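Local atomic coordinates of probable endonuclease 4 (Thermotoga maritima, PDB entry 4HNO), a protein that probably cleaves DNA backbones at apurinic or apyrimidinic sites during base excision repair, generating a 3'-hydroxyl group and a 5'-terminal sugar phosphate. Residues 38-42 with 74-78; 53-57 with 103-107; 94-99 with 134-139. All coordinates share one frame; numbering follows the deposited sequence.

Overall arrangement
The three contacts join elements that lie next to one another in a TIM barrel: two loops in contact 1, and helices in contacts 2 and 3. Contact 1 pairs two loops following strands 31-34 and 69-72, on the metal-bearing rim, where the side chain of Tyr-75 lies about 9 Å from a bound zinc ion. Contacts 2 and 3 share helix 84-104: its C-terminal end meets helix 49-61 in contact 2, and its middle meets the end of helix 121-136 in contact 3. Contacts 1 and 3 touch directly, Gly-74 N lying 2.8 Å from Glu-97 OE1 in a hydrogen bond, so the loop is tied to the helix it precedes. The centres of contacts 1 and 2 stand 22 Å apart, without touching.

Contact 1 (38-42 with 74-78); sequences NARSW and GYLIN
Trp-42 and Leu-76 make the main apolar contact between two neighbouring loops on the metal-bearing rim of the TIM barrel, one after strand 31-34 and the other after strand 69-72. The interaction is CH-pi: Leu-76 CB sits over one face of the indole, 4.3 Å from the centroid of the Trp-42 six-membered ring and 28° off its normal. Trp-42 CG lies anti to its carbonyl carbon (chi1 -68°), which swings the benzo end of the indole to the turn 74-77, a type I beta turn. The ring's edge faces Ile-77 CA.

Contacts of carbon with carbonyl oxygen come second. Leu-76 CD1 rests 3.6 Å from Ser-41 O. In the modelled conformer of Tyr-75, one of two, the other branch of Leu-76, CD2, lies over the centre of the tyrosine ring, and Ala-39 O approaches that ring's edge.

In the Escherichia coli relative, loops from this rim enter the DNA minor groove, and these probably act likewise. The contact is a surface one, and its shortest approach is polar on one side alone: Trp-42 CH2 to Leu-76 O, 3.4 Å.

Contact 2 (53-57 with 103-107); sequences TKFKR and KLGIR
Lys-56 and Leu-104 bring the two backbones closest, with CA atoms 7.0 Å apart, where helix 49-61 passes the C-terminal end of helix 84-104 and Gly-105 breaks the helical path with a positive phi of 91°. These are neighbouring outer helices of the TIM barrel, and residues 105-107 lead on into strand 108-115.

Phe-55 carries the apolar part. With CG anti to the backbone N (chi1 172°), its ring reaches across to Leu-104, the two side chains standing at about a right angle, and CD2 of Phe-55 meets CD2 of Leu-104 at 3.9 Å. The far ring atom, Phe-55 CZ, comes within 4.0 Å of Ile-106 CD1 in the modelled conformer of that isoleucine. Phe-17 packs on both Phe-55 and Leu-104, extending the cluster.

The polar part rests on Lys-56, whose chain runs extended past CG along the carbonyls of the helix end. Its NZ makes a weak hydrogen bond of 3.3 Å to Lys-103 O. A water bridges the same two atoms, accepting from Lys-56 NZ at 3.0 Å and donating to Lys-103 O at 2.8 Å. The ammonium of Lys-103 itself turns elsewhere, to Pro-47 O and Asp-49.

Leu-104 O is buried here without a hydrogen-bond partner. It lies in the plane of the Phe-55 ring, at the edge, 3.4 Å from CE2, and 3.5 Å from Lys-56 CE. Polarised C-H groups of the ring and the lysine, together with the nearby positive charge, may partly compensate this carbonyl electrostatically.

Contact 3 (94-99 with 134-139); sequences LKKEVE and EVLNNT
Thr-139 meets Val-98 where helix 84-104 packs beside the end of helix 121-136, two neighbouring outer helices of the TIM barrel. Starting at its CB, Thr-139 touches Val-98 CG1 at 3.6 Å, the two side chains reaching toward each other tip to tip. From there the side chain forks. The methyl, CG2, goes to helix 84-104, lying against Val-98 CG1 and 3.6 Å from Glu-99 OE2; the Glu-99 and Thr-139 side chains run past each other in opposite directions. The hydroxyl, OG1, turns back to its own helix end: a chi1 of 60° sets it between backbone N and carbonyl carbon, and it donates to Val-135 O over 2.8 Å. That donor stands 38° out of the carbonyl plane, on the face opposite to the one reached by Asn-138 N, so two bonds grip Val-135 O. Arg-175 also hydrogen-bonds to OG1.

Val-135 supplies the apolar side, and its two methyls split the work. CG1 packs on Val-98 CG2 at 3.8 Å, while CG2 lies 3.9 Å from Leu-94 CD2. The aliphatic chain of Lys-95 runs extended over the same valine, and its ammonium forms a salt bridge with Glu-92. Leu-94 and Val-98 touch Leu-109 of strand 108-115 and Val-135 touches Ile-144 of strand 143-147, so each helix is seated on the barrel wall.

Farther along, Lys-95 CE comes within 3.5 Å of Glu-134 O. That carbonyl is already engaged by Asn-138 ND2, whose 2.8 Å bond to Glu-134 O lies on a lone pair and is nearly straight at 172°.

Contact 1 (38-42 with 74-78)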
loop_
_atom_site.group_PDB
_atom_site.type_symbol
_atom_site.label_atom_id
_atom_site.label_comp_id
_atom_site.label_asym_id
_atom_site.label_seq_id
_atom_site.Cartn_x
_atom_site.Cartn_y
_atom_site.Cartn_z
ATOM N N ASN A 38 -3.933 3.161 16.373
ATOM C CA ASN A 38 -3.639 4.585 16.391
ATOM C C ASN A 38 -2.544 4.900 17.406
ATOM O O ASN A 38 -2.558 5.954 18.048
ATOM C CB ASN A 38 -4.903 5.366 16.729
ATOM C CG ASN A 38 -5.231 5.323 18.207
ATOM O OD1 ASN A 38 -5.320 4.248 18.805
ATOM N ND2 ASN A 38 -5.380 6.498 18.814
ATOM N N ALA A 39 -1.603 3.986 17.570
ATOM C CA ALA A 39 -0.532 4.193 18.541
ATOM C C ALA A 39 0.372 5.373 18.167
ATOM O O ALA A 39 0.679 5.592 17.005
ATOM C CB ALA A 39 0.286 2.919 18.690
ATOM N N ARG A 40 0.829 6.115 19.164
ATOM C CA ARG A 40 1.754 7.208 18.910
ATOM C C ARG A 40 3.150 6.848 19.317
ATOM O O ARG A 40 4.043 7.693 19.269
ATOM C CB ARG A 40 1.311 8.446 19.649
ATOM C CG ARG A 40 0.239 9.152 18.900
ATOM C CD ARG A 40 -0.673 9.835 19.853
ATOM N NE ARG A 40 -0.068 11.019 20.445
ATOM C CZ ARG A 40 -0.730 11.856 21.233
ATOM N NH1 ARG A 40 -1.999 11.610 21.538
ATOM N NH2 ARG A 40 -0.139 12.947 21.711
ATOM N N SER A 41 3.345 5.622 19.760
ATOM C CA SER A 41 4.684 5.187 20.136
ATOM C C SER A 41 4.803 3.698 19.798
ATOM O O SER A 41 4.157 3.203 18.865
ATOM C CB SER A 41 5.012 5.534 21.613
ATOM O OG SER A 41 6.365 5.226 21.997
ATOM N N TRP A 42 5.654 3.017 20.540
ATOM C CA TRP A 42 6.147 1.737 20.116
ATOM C C TRP A 42 5.308 0.544 20.569
ATOM O O TRP A 42 5.658 -0.582 20.250
ATOM C CB TRP A 42 7.578 1.604 20.594
ATOM C CG TRP A 42 8.515 2.540 19.913
ATOM C CD1 TRP A 42 9.203 3.573 20.472
ATOM C CD2 TRP A 42 8.874 2.510 18.535
ATOM N NE1 TRP A 42 9.980 4.170 19.531
ATOM C CE2 TRP A 42 9.802 3.533 18.331
ATOM C CE3 TRP A 42 8.520 1.691 17.457
ATOM C CZ2 TRP A 42 10.371 3.785 17.086
ATOM C CZ3 TRP A 42 9.085 1.938 16.232
ATOM C CH2 TRP A 42 10.010 2.971 16.056
ATOM N N GLY A 74 2.334 1.294 10.551
ATOM C CA GLY A 74 2.492 2.609 11.126
ATOM C C GLY A 74 3.733 3.340 10.685
ATOM O O GLY A 74 4.780 2.755 10.387
ATOM N N TYR A 75 3.578 4.661 10.773
ATOM C CA TYR A 75 4.545 5.669 10.347
ATOM C C TYR A 75 5.925 5.621 11.027
ATOM O O TYR A 75 6.908 6.114 10.481
ATOM C CB TYR A 75 3.893 7.070 10.463
ATOM C CG TYR A 75 3.696 7.711 11.839
ATOM C CD1 TYR A 75 4.366 8.887 12.158
ATOM C CD2 TYR A 75 2.793 7.204 12.786
ATOM C CE1 TYR A 75 4.188 9.522 13.377
ATOM C CE2 TYR A 75 2.611 7.841 14.023
ATOM C CZ TYR A 75 3.314 8.994 14.307
ATOM O OH TYR A 75 3.137 9.632 15.516
ATOM N N LEU A 76 5.985 5.009 12.199
ATOM C CA LEU A 76 7.209 4.947 13.035
ATOM C C LEU A 76 8.168 3.831 12.653
ATOM O O LEU A 76 9.363 3.923 12.892
ATOM C CB LEU A 76 6.837 4.704 14.515
ATOM C CG LEU A 76 5.898 5.648 15.238
ATOM C CD1 LEU A 76 6.029 5.400 16.730
ATOM C CD2 LEU A 76 6.209 7.069 14.867
ATOM N N ILE A 77 7.627 2.727 12.167
ATOM C CA ILE A 77 8.442 1.552 11.933
ATOM C C ILE A 77 9.453 1.831 10.824
ATOM O O ILE A 77 9.104 2.348 9.764
ATOM C CB ILE A 77 7.528 0.385 11.590
ATOM C CG1 ILE A 77 6.762 -0.056 12.847
ATOM C CG2 ILE A 77 8.292 -0.772 10.939
ATOM C CD1 ILE A 77 5.564 -0.914 12.538
ATOM N N ASN A 78 10.707 1.514 11.094
ATOM C CA ASN A 78 11.772 1.734 10.128
ATOM C C ASN A 78 12.814 0.641 10.272
ATOM O O ASN A 78 13.774 0.760 11.030
ATOM C CB ASN A 78 12.405 3.101 10.314
ATOM C CG ASN A 78 13.484 3.349 9.300
ATOM O OD1 ASN A 78 13.674 2.558 8.374
ATOM N ND2 ASN A 78 14.236 4.430 9.473
#

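Contact 2 (53-57 with 103-107)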
loop_
_atom_site.group_PDB
_atom_site.type_symbol
_atom_site.label_atom_id
_atom_site.label_comp_id
_atom_site.label_asym_id
_atom_site.label_seq_id
_atom_site.Cartn_x
_atom_site.Cartn_y
_atom_site.Cartn_z
ATOM N N THR A 53 -14.650 -9.694 16.272
ATOM C CA THR A 53 -15.826 -10.419 15.816
ATOM C C THR A 53 -16.774 -9.498 15.068
ATOM O O THR A 53 -17.308 -9.849 14.028
ATOM C CB THR A 53 -16.517 -11.055 17.013
ATOM O OG1 THR A 53 -15.624 -12.014 17.587
ATOM C CG2 THR A 53 -17.810 -11.723 16.610
ATOM N N LYS A 54 -16.996 -8.299 15.597
ATOM C CA LYS A 54 -17.914 -7.367 14.954
ATOM C C LYS A 54 -17.382 -6.969 13.569
ATOM O O LYS A 54 -18.141 -6.821 12.625
ATOM C CB LYS A 54 -18.152 -6.145 15.834
ATOM C CG LYS A 54 -19.326 -5.332 15.369
ATOM C CD LYS A 54 -19.776 -4.329 16.414
ATOM C CE LYS A 54 -20.929 -3.479 15.896
ATOM N NZ LYS A 54 -21.345 -2.443 16.879
ATOM N N PHE A 55 -16.074 -6.751 13.482
ATOM C CA PHE A 55 -15.458 -6.453 12.193
ATOM C C PHE A 55 -15.714 -7.572 11.187
ATOM O O PHE A 55 -16.138 -7.320 10.061
ATOM C CB PHE A 55 -13.962 -6.205 12.384
ATOM C CG PHE A 55 -13.206 -6.073 11.093
ATOM C CD1 PHE A 55 -13.359 -4.957 10.292
ATOM C CD2 PHE A 55 -12.357 -7.067 10.677
ATOM C CE1 PHE A 55 -12.667 -4.837 9.108
ATOM C CE2 PHE A 55 -11.668 -6.955 9.493
ATOM C CZ PHE A 55 -11.823 -5.853 8.713
ATOM N N LYS A 56 -15.468 -8.810 11.601
ATOM C CA LYS A 56 -15.696 -9.933 10.708
ATOM C C LYS A 56 -17.174 -10.040 10.324
ATOM O O LYS A 56 -17.500 -10.378 9.183
ATOM C CB LYS A 56 -15.232 -11.235 11.341
ATOM C CG LYS A 56 -13.721 -11.302 11.476
ATOM C CD LYS A 56 -13.295 -12.472 12.309
ATOM C CE LYS A 56 -11.779 -12.524 12.413
ATOM N NZ LYS A 56 -11.387 -13.623 13.284
ATOM N N ARG A 57 -18.068 -9.765 11.261
ATOM C CA ARG A 57 -19.496 -9.830 10.991
ATOM C C ARG A 57 -19.876 -8.818 9.910
ATOM O O ARG A 57 -20.617 -9.125 8.989
ATOM C CB ARG A 57 -20.266 -9.582 12.276
ATOM C CG ARG A 57 -21.732 -9.862 12.128
ATOM C CD ARG A 57 -22.449 -9.830 13.414
ATOM N NE ARG A 57 -22.474 -8.523 14.058
ATOM C CZ ARG A 57 -21.995 -8.261 15.273
ATOM N NH1 ARG A 57 -21.356 -9.192 15.975
ATOM N NH2 ARG A 57 -22.115 -7.042 15.779
ATOM N N LYS A 103 -5.660 -11.248 13.964
ATOM C CA LYS A 103 -6.857 -11.276 14.797
ATOM C C LYS A 103 -8.090 -10.774 14.037
ATOM O O LYS A 103 -9.185 -11.304 14.216
ATOM C CB LYS A 103 -6.630 -10.496 16.086
ATOM C CG LYS A 103 -7.766 -10.691 17.070
ATOM C CD LYS A 103 -7.471 -10.181 18.454
ATOM C CE LYS A 103 -8.665 -10.455 19.371
ATOM N NZ LYS A 103 -8.421 -10.042 20.762
ATOM N N LEU A 104 -7.904 -9.746 13.210
ATOM C CA LEU A 104 -8.980 -9.215 12.382
ATOM C C LEU A 104 -9.324 -10.088 11.175
ATOM O O LEU A 104 -10.401 -9.928 10.606
ATOM C CB LEU A 104 -8.622 -7.814 11.880
ATOM C CG LEU A 104 -8.518 -6.727 12.939
ATOM C CD1 LEU A 104 -8.017 -5.435 12.310
ATOM C CD2 LEU A 104 -9.842 -6.498 13.663
ATOM N N GLY A 105 -8.400 -10.952 10.772
ATOM C CA GLY A 105 -8.520 -11.711 9.552
ATOM C C GLY A 105 -7.897 -11.036 8.321
ATOM O O GLY A 105 -7.965 -11.578 7.230
ATOM N N ILE A 106 -7.304 -9.873 8.499
ATOM C CA ILE A 106 -6.675 -9.165 7.390
ATOM C C ILE A 106 -5.438 -9.947 6.942
ATOM O O ILE A 106 -4.622 -10.393 7.751
ATOM C CB ILE A 106 -6.326 -7.721 7.818
ATOM C CG1 ILE A 106 -7.584 -6.895 8.084
ATOM C CG2 ILE A 106 -5.419 -7.046 6.818
ATOM C CD1 ILE A 106 -8.305 -6.452 6.857
ATOM N N ARG A 107 -5.313 -10.060 5.629
ATOM C CA ARG A 107 -4.346 -10.935 5.014
ATOM C C ARG A 107 -3.020 -10.256 4.636
ATOM O O ARG A 107 -2.042 -10.932 4.356
ATOM C CB ARG A 107 -4.990 -11.545 3.771
ATOM C CG ARG A 107 -6.158 -12.436 4.115
ATOM C CD ARG A 107 -6.816 -13.015 2.884
ATOM N NE ARG A 107 -7.951 -13.844 3.297
ATOM C CZ ARG A 107 -8.809 -14.404 2.462
ATOM N NH1 ARG A 107 -8.682 -14.225 1.158
ATOM N NH2 ARG A 107 -9.814 -15.126 2.930
HETATM O O HOH W 1 -9.584 -13.698 15.680
#

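Contact 3 (94-99 with 134-139)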
loop_
_atom_site.group_PDB
_atom_site.type_symbol
_atom_site.label_atom_id
_atom_site.label_comp_id
_atom_site.label_asym_id
_atom_site.label_seq_id
_atom_site.Cartn_x
_atom_site.Cartn_y
_atom_site.Cartn_z
ATOM N N LEU A 94 6.160 -4.237 14.438
ATOM C CA LEU A 94 5.683 -4.888 13.220
ATOM C C LEU A 94 5.127 -6.280 13.524
ATOM O O LEU A 94 4.113 -6.666 12.945
ATOM C CB LEU A 94 6.802 -4.921 12.188
ATOM C CG LEU A 94 6.383 -5.324 10.782
ATOM C CD1 LEU A 94 5.317 -4.446 10.215
ATOM C CD2 LEU A 94 7.601 -5.303 9.862
ATOM N N LYS A 95 5.754 -7.021 14.438
ATOM C CA LYS A 95 5.182 -8.296 14.859
ATOM C C LYS A 95 3.781 -8.090 15.428
ATOM O O LYS A 95 2.863 -8.853 15.129
ATOM C CB LYS A 95 6.041 -8.994 15.914
ATOM C CG LYS A 95 7.358 -9.581 15.471
ATOM C CD LYS A 95 8.196 -10.086 16.655
ATOM C CE LYS A 95 9.555 -10.554 16.242
ATOM N NZ LYS A 95 10.384 -10.849 17.432
ATOM N N LYS A 96 3.623 -7.080 16.283
ATOM C CA LYS A 96 2.306 -6.771 16.826
ATOM C C LYS A 96 1.310 -6.407 15.717
ATOM O O LYS A 96 0.176 -6.856 15.741
ATOM C CB LYS A 96 2.425 -5.658 17.872
ATOM C CG LYS A 96 1.111 -5.033 18.299
ATOM C CD LYS A 96 0.028 -5.958 18.830
ATOM C CE LYS A 96 0.396 -6.727 20.074
ATOM N NZ LYS A 96 0.724 -5.812 21.196
ATOM N N GLU A 97 1.745 -5.617 14.732
ATOM C CA GLU A 97 0.833 -5.298 13.637
ATOM C C GLU A 97 0.417 -6.546 12.869
ATOM O O GLU A 97 -0.743 -6.652 12.473
ATOM C CB GLU A 97 1.479 -4.279 12.703
ATOM C CG GLU A 97 1.645 -2.916 13.324
ATOM C CD GLU A 97 2.237 -1.900 12.316
ATOM O OE1 GLU A 97 2.089 -0.692 12.539
ATOM O OE2 GLU A 97 2.854 -2.365 11.324
ATOM N N VAL A 98 1.336 -7.475 12.655
ATOM C CA VAL A 98 0.963 -8.746 12.035
ATOM C C VAL A 98 -0.091 -9.459 12.869
ATOM O O VAL A 98 -1.059 -9.995 12.336
ATOM C CB VAL A 98 2.208 -9.629 11.803
ATOM C CG1 VAL A 98 1.800 -11.058 11.456
ATOM C CG2 VAL A 98 3.081 -9.027 10.709
ATOM N N GLU A 99 0.087 -9.468 14.189
ATOM C CA GLU A 99 -0.872 -10.121 15.040
ATOM C C GLU A 99 -2.222 -9.407 15.069
ATOM O O GLU A 99 -3.257 -10.073 15.185
ATOM C CB GLU A 99 -0.262 -10.354 16.403
ATOM C CG GLU A 99 0.898 -11.412 16.308
ATOM C CD GLU A 99 0.433 -12.803 15.759
ATOM O OE1 GLU A 99 -0.535 -13.365 16.321
ATOM O OE2 GLU A 99 0.997 -13.327 14.780
ATOM N N GLU A 134 12.863 -11.654 11.135
ATOM C CA GLU A 134 12.453 -11.795 12.521
ATOM C C GLU A 134 10.934 -11.753 12.642
ATOM O O GLU A 134 10.347 -12.495 13.433
ATOM C CB GLU A 134 13.073 -10.713 13.401
ATOM C CG GLU A 134 14.531 -10.895 13.595
ATOM C CD GLU A 134 14.864 -12.291 14.089
ATOM O OE1 GLU A 134 14.303 -12.698 15.132
ATOM O OE2 GLU A 134 15.648 -13.002 13.418
ATOM N N VAL A 135 10.280 -10.901 11.868
ATOM C CA VAL A 135 8.828 -10.814 11.929
ATOM C C VAL A 135 8.171 -12.047 11.320
ATOM O O VAL A 135 7.319 -12.688 11.944
ATOM C CB VAL A 135 8.339 -9.533 11.255
ATOM C CG1 VAL A 135 6.830 -9.491 11.154
ATOM C CG2 VAL A 135 8.880 -8.301 11.990
ATOM N N LEU A 136 8.545 -12.369 10.085
ATOM C CA LEU A 136 7.890 -13.465 9.376
ATOM C C LEU A 136 8.165 -14.804 10.045
ATOM O O LEU A 136 7.283 -15.655 10.106
ATOM C CB LEU A 136 8.314 -13.469 7.916
ATOM C CG LEU A 136 7.805 -12.268 7.115
ATOM C CD1 LEU A 136 8.464 -12.271 5.750
ATOM C CD2 LEU A 136 6.291 -12.250 6.997
ATOM N N ASN A 137 9.387 -15.010 10.532
ATOM C CA ASN A 137 9.744 -16.287 11.110
ATOM C C ASN A 137 9.169 -16.496 12.501
ATOM O O ASN A 137 9.354 -17.567 13.074
ATOM C CB ASN A 137 11.269 -16.486 11.138
ATOM C CG ASN A 137 11.891 -16.621 9.749
ATOM O OD1 ASN A 137 11.238 -16.982 8.760
ATOM N ND2 ASN A 137 13.185 -16.377 9.677
ATOM N N ASN A 138 8.448 -15.512 13.029
ATOM C CA ASN A 138 7.808 -15.608 14.331
ATOM C C ASN A 138 6.309 -15.330 14.271
ATOM O O ASN A 138 5.681 -15.116 15.299
ATOM C CB ASN A 138 8.503 -14.697 15.343
ATOM C CG ASN A 138 9.846 -15.226 15.724
ATOM O OD1 ASN A 138 9.944 -16.215 16.451
ATOM N ND2 ASN A 138 10.888 -14.612 15.216
ATOM N N THR A 139 5.747 -15.377 13.060
ATOM C CA THR A 139 4.326 -15.192 12.835
ATOM C C THR A 139 3.906 -16.147 11.713
ATOM O O THR A 139 4.748 -16.741 11.046
ATOM C CB THR A 139 3.996 -13.764 12.409
ATOM O OG1 THR A 139 4.678 -13.451 11.197
ATOM C CG2 THR A 139 4.328 -12.739 13.490
#